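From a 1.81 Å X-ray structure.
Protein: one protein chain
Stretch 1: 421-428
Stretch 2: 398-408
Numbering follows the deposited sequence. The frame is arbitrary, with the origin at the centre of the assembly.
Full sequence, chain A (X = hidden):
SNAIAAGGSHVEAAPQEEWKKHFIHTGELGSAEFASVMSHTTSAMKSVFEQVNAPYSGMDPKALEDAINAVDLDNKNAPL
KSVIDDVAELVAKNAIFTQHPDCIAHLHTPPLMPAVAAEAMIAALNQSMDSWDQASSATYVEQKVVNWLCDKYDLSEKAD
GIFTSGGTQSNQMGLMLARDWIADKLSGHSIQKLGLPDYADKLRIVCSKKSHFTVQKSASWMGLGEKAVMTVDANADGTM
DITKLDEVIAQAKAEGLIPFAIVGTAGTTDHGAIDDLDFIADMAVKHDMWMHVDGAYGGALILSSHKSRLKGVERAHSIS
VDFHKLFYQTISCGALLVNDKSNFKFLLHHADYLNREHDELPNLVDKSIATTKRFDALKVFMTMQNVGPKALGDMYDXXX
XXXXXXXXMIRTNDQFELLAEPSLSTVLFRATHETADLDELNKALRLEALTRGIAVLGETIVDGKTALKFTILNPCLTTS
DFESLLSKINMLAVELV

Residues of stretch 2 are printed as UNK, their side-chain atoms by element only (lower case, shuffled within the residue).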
# COMPACT_ATOMS: atom_id res chain seq x y z
N GLU A 421 20.97 25.43 -11.67
CA GLU A 421 19.93 26.00 -12.49
C GLU A 421 18.84 24.96 -12.47
O GLU A 421 19.14 23.77 -12.66
CB GLU A 421 20.43 26.29 -13.92
CG GLU A 421 21.47 27.43 -14.04
CD GLU A 421 21.01 28.77 -13.46
OE1 GLU A 421 19.79 29.06 -13.45
OE2 GLU A 421 21.90 29.54 -13.01
N PRO A 422 17.57 25.37 -12.22
CA PRO A 422 16.52 24.36 -12.06
C PRO A 422 16.20 23.62 -13.34
O PRO A 422 16.37 24.17 -14.42
CB PRO A 422 15.29 25.18 -11.63
CG PRO A 422 15.81 26.52 -11.24
CD PRO A 422 17.06 26.74 -12.04
N SER A 423 15.69 22.39 -13.21
CA SER A 423 15.30 21.56 -14.36
C SER A 423 13.83 21.18 -14.30
O SER A 423 13.21 20.83 -15.31
CB SER A 423 16.18 20.31 -14.43
OG SER A 423 17.55 20.71 -14.55
N LEU A 424 13.24 21.27 -13.12
CA LEU A 424 11.83 20.94 -13.00
C LEU A 424 11.19 21.90 -12.01
O LEU A 424 10.99 23.08 -12.35
CB LEU A 424 11.63 19.46 -12.62
CG LEU A 424 10.46 18.75 -13.33
CD1 LEU A 424 10.66 17.26 -13.31
CD2 LEU A 424 9.10 19.12 -12.67
N SER A 425 10.87 21.43 -10.82
CA SER A 425 10.28 22.34 -9.81
C SER A 425 11.07 22.40 -8.50
O SER A 425 10.52 22.86 -7.46
CB SER A 425 8.79 22.03 -9.59
OG SER A 425 8.58 20.87 -8.80
N THR A 426 12.34 21.97 -8.54
CA THR A 426 13.21 22.11 -7.37
C THR A 426 14.16 23.32 -7.51
O THR A 426 14.55 23.73 -8.63
CB THR A 426 14.06 20.82 -7.04
OG1 THR A 426 15.02 20.58 -8.09
CG2 THR A 426 13.18 19.59 -6.86
N VAL A 427 14.54 23.89 -6.36
CA VAL A 427 15.53 24.94 -6.34
C VAL A 427 16.57 24.60 -5.27
O VAL A 427 16.22 24.28 -4.15
CB VAL A 427 14.88 26.32 -6.06
CG1 VAL A 427 15.94 27.42 -5.93
CG2 VAL A 427 13.90 26.67 -7.17
N LEU A 428 17.84 24.70 -5.64
CA LEU A 428 18.96 24.34 -4.79
C LEU A 428 19.82 25.57 -4.52
O LEU A 428 20.31 26.23 -5.45
CB LEU A 428 19.78 23.19 -5.41
CG LEU A 428 19.05 21.86 -5.67
CD1 LEU A 428 19.89 20.84 -6.44
CD2 LEU A 428 18.51 21.20 -4.37
N UNK A 398 3.00 26.28 -15.21
CA UNK A 398 3.16 27.29 -14.15
C UNK A 398 4.33 27.03 -13.19
O UNK A 398 5.14 27.93 -12.88
n UNK A 398 2.15 27.72 -10.86
c UNK A 398 2.21 29.59 -11.99
c UNK A 398 2.04 28.25 -12.13
n UNK A 398 2.36 29.84 -10.65
c UNK A 398 2.32 28.69 -9.99
c UNK A 398 1.87 27.42 -13.35
N UNK A 399 4.39 25.79 -12.71
CA UNK A 399 5.37 25.41 -11.73
C UNK A 399 6.75 25.55 -12.33
O UNK A 399 7.64 26.03 -11.66
c UNK A 399 3.84 22.20 -9.99
c UNK A 399 4.13 24.50 -9.00
c UNK A 399 3.96 23.70 -10.29
c UNK A 399 5.13 23.97 -11.25
N UNK A 400 6.93 25.13 -13.60
CA UNK A 400 8.24 25.21 -14.24
C UNK A 400 8.64 26.67 -14.43
O UNK A 400 9.80 27.06 -14.18
c UNK A 400 7.75 22.23 -14.53
c UNK A 400 8.66 22.98 -15.47
c UNK A 400 8.74 22.25 -16.85
c UNK A 400 8.25 24.48 -15.60
N UNK A 401 7.68 27.49 -14.83
CA UNK A 401 7.99 28.92 -14.97
C UNK A 401 8.33 29.56 -13.64
O UNK A 401 9.25 30.38 -13.57
c UNK A 401 6.83 29.69 -15.63
N UNK A 402 7.55 29.24 -12.60
CA UNK A 402 7.75 29.86 -11.28
C UNK A 402 9.08 29.46 -10.65
O UNK A 402 9.74 30.26 -10.00
o UNK A 402 5.16 28.81 -7.70
c UNK A 402 6.77 30.00 -8.94
n UNK A 402 4.71 31.00 -8.15
c UNK A 402 5.48 29.89 -8.21
c UNK A 402 6.62 29.47 -10.33
N UNK A 403 9.44 28.20 -10.84
CA UNK A 403 10.72 27.72 -10.35
C UNK A 403 11.87 28.56 -10.93
O UNK A 403 12.81 28.86 -10.21
c UNK A 403 12.21 25.67 -10.16
o UNK A 403 9.80 25.48 -10.06
c UNK A 403 10.88 26.19 -10.66
N UNK A 404 11.78 28.91 -12.23
CA UNK A 404 12.82 29.71 -12.87
C UNK A 404 12.83 31.11 -12.25
O UNK A 404 13.90 31.73 -12.04
c UNK A 404 14.11 27.83 -14.94
c UNK A 404 12.60 29.78 -14.38
c UNK A 404 12.69 28.40 -15.05
c UNK A 404 12.24 28.46 -16.49
N UNK A 405 11.64 31.60 -11.96
CA UNK A 405 11.49 32.92 -11.33
C UNK A 405 12.08 32.99 -9.91
O UNK A 405 12.70 33.99 -9.55
c UNK A 405 9.49 33.70 -12.69
o UNK A 405 7.33 33.86 -11.61
c UNK A 405 10.02 33.31 -11.31
o UNK A 405 7.52 34.52 -13.70
c UNK A 405 8.01 34.05 -12.66
N UNK A 406 11.85 31.93 -9.13
CA UNK A 406 12.42 31.81 -7.78
C UNK A 406 13.94 31.69 -7.83
O UNK A 406 14.63 32.36 -7.08
c UNK A 406 11.78 30.66 -6.97
c UNK A 406 12.52 30.39 -5.60
c UNK A 406 10.29 30.96 -6.77
N UNK A 407 14.46 30.86 -8.74
CA UNK A 407 15.91 30.79 -8.96
C UNK A 407 16.47 32.18 -9.25
O UNK A 407 17.45 32.57 -8.63
c UNK A 407 16.29 29.79 -10.07
N UNK A 408 15.81 32.94 -10.12
CA UNK A 408 16.24 34.32 -10.43
C UNK A 408 16.23 35.23 -9.20
O UNK A 408 17.13 36.05 -9.01
o UNK A 408 14.91 34.64 -13.82
o UNK A 408 16.88 33.98 -13.07
c UNK A 408 15.75 34.49 -12.90
c UNK A 408 15.36 34.95 -11.51
O HOH W 1 11.88 25.02 -14.18

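Position 398 opens the helical stretch with one carbon leading to a five-membered ring of three carbons and two nitrogens. The ring makes no contact with stretch 1. An imidazole is the only standard side chain built this way: His398, a polar ring that is tolerable where it is partly exposed and faces nothing on stretch 1.

Position 399 has four carbons, forked at the second, and its CB lies 4.5 Å from CB of Ser425. The fork makes it leucine. Leu399 points toward stretch 1, and a buried hydrocarbon suits this place.

Position 400 repeats the four-carbon fork, with an end carbon 3.9 Å from CD2 of Leu424. It is also leucine. The CA-to-CB bond of Leu400 runs sideways, yet the end of the side chain, CD1, comes nearer. Both residues are buried, and leucine's reach allows the two ends to meet.

At 401 a single carbon points away from stretch 1 into an exposed setting. This is Ala401, a small residue that is comfortable in a helix and needs no partner here.

Position 402 carries three carbons, the third bearing one oxygen and one nitrogen, all out of reach of stretch 1. The amide makes it Gln402, buried, with its NE2 hydrogen-bonded elsewhere in the structure.

Position 403 shows one carbon bearing an oxygen, 3.2 Å from CA of Ser425, and a carbon, 3.4 Å from CB of Pro422 and 3.6 Å from CG2 of Val427. This is the mark of threonine. Thr403 is covered more than any other residue of the contact, and its two branches do different work. The hydroxyl OG1 of Thr403 donates to O of Leu399 at 2.7 Å, satisfying its proton within the helix, while the methyl CG2 of Thr403 packs against Pro422 and Val427.

Position 404 again has four carbons forked at the second, an end carbon lying 4.3 Å from CD of Pro422. It is leucine. Leu404 is exposed, but its CD2 gives the proline a hydrocarbon flank.

Position 405 has three carbons, the third carrying two oxygens, and touches nothing on stretch 1. It is Glu405, exposed, where a charge can meet solvent.

Position 406 bears one carbon carrying two more, one of them 4.3 Å from CG2 of Val427: a valine. Val406 directs a compact branched hydrocarbon toward stretch 1, which suits this buried site.

Position 407 has one carbon, 3.5 Å from CG of Pro422: Ala407. This short side chain lets the ring come close to the helix.

Position 408 has two carbons, the second with two oxygens, and makes no contact with stretch 1. Asp408 is a short carboxylate suited to an exposed site, with OD1 bonded elsewhere in the structure.

The strand 426-428 runs nearly parallel to the helix, at 15°. No direct hydrogen bond crosses between the stretches. Thr403 is the centre, among Pro422, Ser425 and Val427; Leu400 against Leu424, Ala407 against Pro422 and Val406 against Val427 extend the packing. One water adds a polar link, donating to O of Leu400, 2.9 Å from the water O, and to O of Leu424, 2.8 Å from it.

Stretch 2 (398-408) HLLAQTLEVAD
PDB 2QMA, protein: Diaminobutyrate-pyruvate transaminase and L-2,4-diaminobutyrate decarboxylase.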